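4-hydroxybutyrate CoA-transferase (Porphyromonas gingivalis, PDB 3D3U) probably transfers coenzyme A from an acyl-CoA thioester to a carboxylate acceptor, with 4-hydroxybutyrate and acetate as likely partners. Local coordinates at residues A[16-21]-A[49-54]; A[109-114]-A[146-151]. All blocks are in the same frame, centred on the assembly; numbering follows the deposited sequence.

Contact 1 (A[16-21]-A[49-54]); sequences EAVVDS and EKLENI
Val18 turns its CG1 anti to the backbone N (chi1 168°) and Leu51 sets CG anti to its own carbonyl carbon (chi1 -48°); these torsions direct the two groups at each other, Val18 CG1 lying 3.7 Å from Leu51 CD1. The two side chains meet at roughly a right angle, one methyl against one methyl. One residue further along the helix, Val19 touches with its other methyl: CG2 comes to 3.9 Å from Lys50 CD. Lys50 lays its aliphatic middle across the valine. What joins the segments is therefore apolar: no hydrogen bond crosses, and the surface buried is modest, 137 Å². On the helix itself, Ala17 O takes two donors from Ser21, the backbone N at 2.8 Å and OG at 2.7 Å, the hydroxyl approaching from above the carbonyl plane. The Val18-Leu51 pair is buried, whereas the Lys50 side lies toward the surface. In the parallel alpha/beta N-terminal domain, helix 14-21 thus packs against the loop that leads from helix 38-46 into strand 54-57. Phe40, Ala43 and Met44 of helix 38-46 also touch Val18, while His176 and Ile178 of strand 176-180 meet Ala17.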
loop_
_atom_site.group_PDB
_atom_site.type_symbol
_atom_site.label_atom_id
_atom_site.label_comp_id
_atom_site.label_asym_id
_atom_site.label_seq_id
_atom_site.Cartn_x
_atom_site.Cartn_y
_atom_site.Cartn_z
ATOM N N GLU A 16 -7.697 -8.971 -29.022
ATOM C CA GLU A 16 -8.227 -10.300 -29.177
ATOM C C GLU A 16 -8.554 -10.863 -27.809
ATOM O O GLU A 16 -9.605 -11.542 -27.621
ATOM C CB GLU A 16 -7.269 -11.187 -29.900
ATOM C CG GLU A 16 -6.730 -10.711 -31.218
ATOM C CD GLU A 16 -5.483 -11.519 -31.590
ATOM O OE1 GLU A 16 -4.488 -11.534 -30.790
ATOM O OE2 GLU A 16 -5.497 -12.187 -32.670
ATOM N N ALA A 17 -7.689 -10.570 -26.844
ATOM C CA ALA A 17 -8.014 -10.955 -25.434
ATOM C C ALA A 17 -9.253 -10.253 -24.767
ATOM O O ALA A 17 -10.107 -10.918 -24.220
ATOM C CB ALA A 17 -6.833 -10.900 -24.578
ATOM N N VAL A 18 -9.365 -8.937 -24.854
ATOM C CA VAL A 18 -10.643 -8.287 -24.537
ATOM C C VAL A 18 -11.815 -8.981 -25.223
ATOM O O VAL A 18 -12.798 -9.416 -24.591
ATOM C CB VAL A 18 -10.694 -6.814 -25.036
ATOM C CG1 VAL A 18 -12.056 -6.282 -24.979
ATOM C CG2 VAL A 18 -9.838 -5.957 -24.236
ATOM N N VAL A 19 -11.752 -9.078 -26.524
ATOM C CA VAL A 19 -12.941 -9.637 -27.096
ATOM C C VAL A 19 -13.276 -11.042 -26.640
ATOM O O VAL A 19 -14.432 -11.269 -26.394
ATOM C CB VAL A 19 -13.019 -9.551 -28.557
ATOM C CG1 VAL A 19 -14.283 -10.239 -28.998
ATOM C CG2 VAL A 19 -13.041 -8.093 -28.930
ATOM N N ASP A 20 -12.305 -11.960 -26.527
ATOM C CA ASP A 20 -12.619 -13.378 -26.208
ATOM C C ASP A 20 -12.855 -13.560 -24.741
ATOM O O ASP A 20 -13.589 -14.413 -24.322
ATOM C CB ASP A 20 -11.548 -14.381 -26.709
ATOM C CG ASP A 20 -11.482 -14.430 -28.301
ATOM O OD1 ASP A 20 -12.508 -14.945 -28.893
ATOM O OD2 ASP A 20 -10.533 -13.917 -29.055
ATOM N N SER A 21 -12.250 -12.734 -23.929
ATOM C CA SER A 21 -12.395 -12.980 -22.534
ATOM C C SER A 21 -13.552 -12.175 -21.969
ATOM O O SER A 21 -13.913 -12.433 -20.855
ATOM C CB SER A 21 -11.135 -12.569 -21.811
ATOM O OG SER A 21 -11.108 -11.137 -21.728
ATOM N N GLU A 49 -17.623 -1.043 -28.442
ATOM C CA GLU A 49 -18.859 -1.050 -29.191
ATOM C C GLU A 49 -19.268 -2.500 -29.129
ATOM O O GLU A 49 -20.421 -2.805 -29.351
ATOM C CB GLU A 49 -18.534 -0.521 -30.607
ATOM C CG GLU A 49 -17.247 0.447 -30.638
ATOM C CD GLU A 49 -17.553 1.962 -31.058
ATOM O OE1 GLU A 49 -18.662 2.183 -31.691
ATOM O OE2 GLU A 49 -16.717 2.930 -30.818
ATOM N N LYS A 50 -18.339 -3.389 -28.766
ATOM C CA LYS A 50 -18.701 -4.772 -28.556
ATOM C C LYS A 50 -18.926 -5.189 -27.112
ATOM O O LYS A 50 -19.581 -6.215 -26.906
ATOM C CB LYS A 50 -17.651 -5.728 -29.035
ATOM C CG LYS A 50 -17.134 -5.416 -30.297
ATOM C CD LYS A 50 -16.113 -6.498 -30.726
ATOM C CE LYS A 50 -15.468 -6.181 -32.093
ATOM N NZ LYS A 50 -16.515 -5.599 -33.005
ATOM N N LEU A 51 -18.350 -4.510 -26.116
ATOM C CA LEU A 51 -18.618 -4.982 -24.768
ATOM C C LEU A 51 -20.049 -4.612 -24.227
ATOM O O LEU A 51 -20.577 -3.481 -24.458
ATOM C CB LEU A 51 -17.555 -4.514 -23.790
ATOM C CG LEU A 51 -16.049 -4.602 -23.979
ATOM C CD1 LEU A 51 -15.679 -5.945 -24.504
ATOM C CD2 LEU A 51 -15.762 -3.550 -24.941
ATOM N N GLU A 52 -20.645 -5.563 -23.505
ATOM C CA GLU A 52 -21.968 -5.380 -22.931
ATOM C C GLU A 52 -21.913 -5.128 -21.432
ATOM O O GLU A 52 -21.611 -4.021 -21.086
ATOM C CB GLU A 52 -22.863 -6.545 -23.232
ATOM C CG GLU A 52 -23.428 -6.547 -24.626
ATOM C CD GLU A 52 -24.711 -5.768 -24.651
ATOM O OE1 GLU A 52 -25.728 -6.313 -24.124
ATOM O OE2 GLU A 52 -24.692 -4.603 -25.180
ATOM N N ASN A 53 -22.189 -6.049 -20.519
ATOM C CA ASN A 53 -22.376 -5.506 -19.143
ATOM C C ASN A 53 -21.179 -5.736 -18.262
ATOM O O ASN A 53 -21.235 -6.543 -17.325
ATOM C CB ASN A 53 -23.630 -6.004 -18.409
ATOM C CG ASN A 53 -24.892 -5.632 -19.127
ATOM O OD1 ASN A 53 -25.061 -4.458 -19.440
ATOM N ND2 ASN A 53 -25.774 -6.630 -19.457
ATOM N N ILE A 54 -20.087 -5.054 -18.541
ATOM C CA ILE A 54 -18.913 -5.479 -17.904
ATOM C C ILE A 54 -18.725 -4.650 -16.642
ATOM O O ILE A 54 -18.783 -3.434 -16.696
ATOM C CB ILE A 54 -17.762 -5.336 -18.869
ATOM C CG1 ILE A 54 -18.217 -5.693 -20.287
ATOM C CG2 ILE A 54 -16.595 -6.100 -18.367
ATOM C CD1 ILE A 54 -18.306 -7.142 -20.478
#

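Contact 2 (A[109-114]-A[146-151]); sequences LFRQGF and AECAPV
Arg111 and Cys148 touch where the turn after the short helix 106-110 meets the C-terminal part of helix 142-148, in the Rossmann-like N-terminal domain, next to its parallel sheet. Followed outward from CB, Arg111 first reaches Cys148: its CG lies 3.8 Å from Cys148 SG, and the same sulfur is 3.9 Å from Arg111 CA, so it rests against the root of the side chain. The chain then bends at chi3 (-139°), which carries the guanidinium over toward Glu147. At the tip, NH2 stands 3.6 Å from Glu147 OE2, a long salt bridge. Glu147 OE2 sits off to one side of the plane of the guanidinium, the carboxylate is tilted by 43° against it, and none of the arginine's N-H bonds is aimed at the oxygen. The attraction is thus one of charge without a directed bond. Both groups have stronger partners: Arg111 NH2 forms a salt bridge with Asp293 in helix 292-295, and Glu147 OE1 forms one with Lys143, a turn back on its own helix. Asp293 thereby links this corner to the later part of the chain. The polar pair lies on the outer side, while Phe110 is buried; its CB faces the 146-151 segment but the ring turns off, and the side chain also packs on Tyr141, Ala145 and Phe115. The backbone turns just after the helix, Gly113 N bonding to Phe110 O at 3.0 Å. Across the contact, Phe110 and Cys148 meet through their beta carbons, Phe110 CB lying 4.1 Å from Cys148 CB.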
loop_
_atom_site.group_PDB
_atom_site.type_symbol
_atom_site.label_atom_id
_atom_site.label_comp_id
_atom_site.label_asym_id
_atom_site.label_seq_id
_atom_site.Cartn_x
_atom_site.Cartn_y
_atom_site.Cartn_z
ATOM N N LEU A 109 -12.892 -10.832 -0.465
ATOM C CA LEU A 109 -14.006 -10.584 -1.344
ATOM C C LEU A 109 -14.049 -11.597 -2.492
ATOM O O LEU A 109 -15.109 -12.114 -2.874
ATOM C CB LEU A 109 -13.897 -9.153 -1.911
ATOM C CG LEU A 109 -14.798 -8.000 -1.369
ATOM C CD1 LEU A 109 -15.301 -8.129 0.127
ATOM C CD2 LEU A 109 -13.922 -6.877 -1.585
ATOM N N PHE A 110 -12.891 -11.881 -3.057
ATOM C CA PHE A 110 -12.759 -12.992 -3.990
ATOM C C PHE A 110 -12.852 -14.412 -3.342
ATOM O O PHE A 110 -13.586 -15.252 -3.808
ATOM C CB PHE A 110 -11.493 -12.799 -4.779
ATOM C CG PHE A 110 -11.170 -11.337 -5.055
ATOM C CD1 PHE A 110 -12.161 -10.452 -5.582
ATOM C CD2 PHE A 110 -9.902 -10.836 -4.830
ATOM C CE1 PHE A 110 -11.838 -9.095 -5.839
ATOM C CE2 PHE A 110 -9.570 -9.431 -5.123
ATOM C CZ PHE A 110 -10.539 -8.597 -5.594
ATOM N N ARG A 111 -12.129 -14.660 -2.262
ATOM C CA ARG A 111 -11.908 -15.961 -1.790
ATOM C C ARG A 111 -13.155 -16.334 -1.113
ATOM O O ARG A 111 -13.132 -17.124 -0.240
ATOM C CB ARG A 111 -10.819 -15.922 -0.761
ATOM C CG ARG A 111 -9.573 -16.340 -1.334
ATOM C CD ARG A 111 -8.355 -16.663 -0.366
ATOM N NE ARG A 111 -7.154 -16.091 -1.034
ATOM C CZ ARG A 111 -5.863 -15.987 -0.575
ATOM N NH1 ARG A 111 -5.521 -16.574 0.591
ATOM N NH2 ARG A 111 -4.916 -15.307 -1.308
ATOM N N GLN A 112 -14.272 -15.731 -1.429
ATOM C CA GLN A 112 -15.512 -15.937 -0.606
ATOM C C GLN A 112 -16.709 -15.542 -1.506
ATOM O O GLN A 112 -17.858 -15.699 -1.166
ATOM C CB GLN A 112 -15.378 -15.016 0.589
ATOM C CG GLN A 112 -16.261 -15.185 1.691
ATOM C CD GLN A 112 -15.456 -15.435 2.981
ATOM O OE1 GLN A 112 -15.332 -14.564 3.884
ATOM N NE2 GLN A 112 -14.866 -16.625 3.051
ATOM N N GLY A 113 -16.385 -15.014 -2.687
ATOM C CA GLY A 113 -17.391 -14.738 -3.581
ATOM C C GLY A 113 -18.222 -13.482 -3.303
ATOM O O GLY A 113 -19.152 -13.195 -4.063
ATOM N N PHE A 114 -17.917 -12.695 -2.271
ATOM C CA PHE A 114 -18.474 -11.310 -2.248
ATOM C C PHE A 114 -18.399 -10.576 -3.593
ATOM O O PHE A 114 -19.391 -9.956 -3.987
ATOM C CB PHE A 114 -17.879 -10.477 -1.168
ATOM C CG PHE A 114 -18.136 -11.025 0.198
ATOM C CD1 PHE A 114 -17.090 -11.458 1.001
ATOM C CD2 PHE A 114 -19.408 -11.102 0.699
ATOM C CE1 PHE A 114 -17.327 -11.939 2.291
ATOM C CE2 PHE A 114 -19.635 -11.617 1.985
ATOM C CZ PHE A 114 -18.601 -12.014 2.781
ATOM N N ALA A 146 -5.977 -13.347 -9.160
ATOM C CA ALA A 146 -5.478 -14.310 -10.191
ATOM C C ALA A 146 -5.811 -15.738 -9.774
ATOM O O ALA A 146 -6.361 -16.522 -10.581
ATOM C CB ALA A 146 -4.060 -14.167 -10.523
ATOM N N GLU A 147 -5.600 -16.046 -8.507
ATOM C CA GLU A 147 -5.995 -17.379 -8.013
ATOM C C GLU A 147 -7.480 -17.730 -8.021
ATOM O O GLU A 147 -7.778 -18.863 -7.909
ATOM C CB GLU A 147 -5.503 -17.621 -6.579
ATOM C CG GLU A 147 -4.141 -18.195 -6.419
ATOM C CD GLU A 147 -3.533 -17.706 -5.130
ATOM O OE1 GLU A 147 -2.326 -17.407 -5.230
ATOM O OE2 GLU A 147 -4.209 -17.605 -4.038
ATOM N N CYS A 148 -8.382 -16.770 -8.066
ATOM C CA CYS A 148 -9.826 -17.052 -7.890
ATOM C C CYS A 148 -10.653 -16.863 -9.190
ATOM O O CYS A 148 -11.869 -17.016 -9.188
ATOM C CB CYS A 148 -10.387 -16.187 -6.735
ATOM S SG CYS A 148 -10.063 -16.887 -5.081
ATOM N N ALA A 149 -9.978 -16.456 -10.264
ATOM C CA ALA A 149 -10.555 -16.201 -11.534
ATOM C C ALA A 149 -10.288 -17.457 -12.375
ATOM O O ALA A 149 -9.132 -17.867 -12.485
ATOM C CB ALA A 149 -9.874 -15.041 -12.137
ATOM N N PRO A 150 -11.344 -18.069 -12.975
ATOM C CA PRO A 150 -11.166 -19.074 -14.065
ATOM C C PRO A 150 -10.533 -18.565 -15.358
ATOM O O PRO A 150 -10.228 -19.392 -16.199
ATOM C CB PRO A 150 -12.599 -19.566 -14.372
ATOM C CG PRO A 150 -13.549 -18.578 -13.788
ATOM C CD PRO A 150 -12.801 -17.875 -12.685
ATOM N N VAL A 151 -10.378 -17.261 -15.574
ATOM C CA VAL A 151 -9.723 -16.794 -16.797
ATOM C C VAL A 151 -8.842 -15.698 -16.304
ATOM O O VAL A 151 -9.326 -14.734 -15.624
ATOM C CB VAL A 151 -10.727 -16.109 -17.717
ATOM C CG1 VAL A 151 -10.043 -15.350 -18.870
ATOM C CG2 VAL A 151 -11.702 -17.050 -18.222
#

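How the contacts relate
From the N terminus, helix 14-21 is followed by strand 27-30 and helix 38-46, and contact 1 closes this loop when the chain reaches 49-54, just as strand 54-57 begins. After strand 76-79 and a stretch with residues 81-100 not modelled, helix 106-110 follows, and contact 2 closes a second loop, containing strands 119-125 and 132-134, on arrival at 146-151. The two loops follow in series, neither nested nor crossing. Both contacts tie a helical region to the approach to a strand of the same six-stranded parallel sheet, 54-57 or 151-157. The contact centres are 20 Å apart, yet the segments meet directly: Ser21 CB packs 4.2 Å from Val151 CG1.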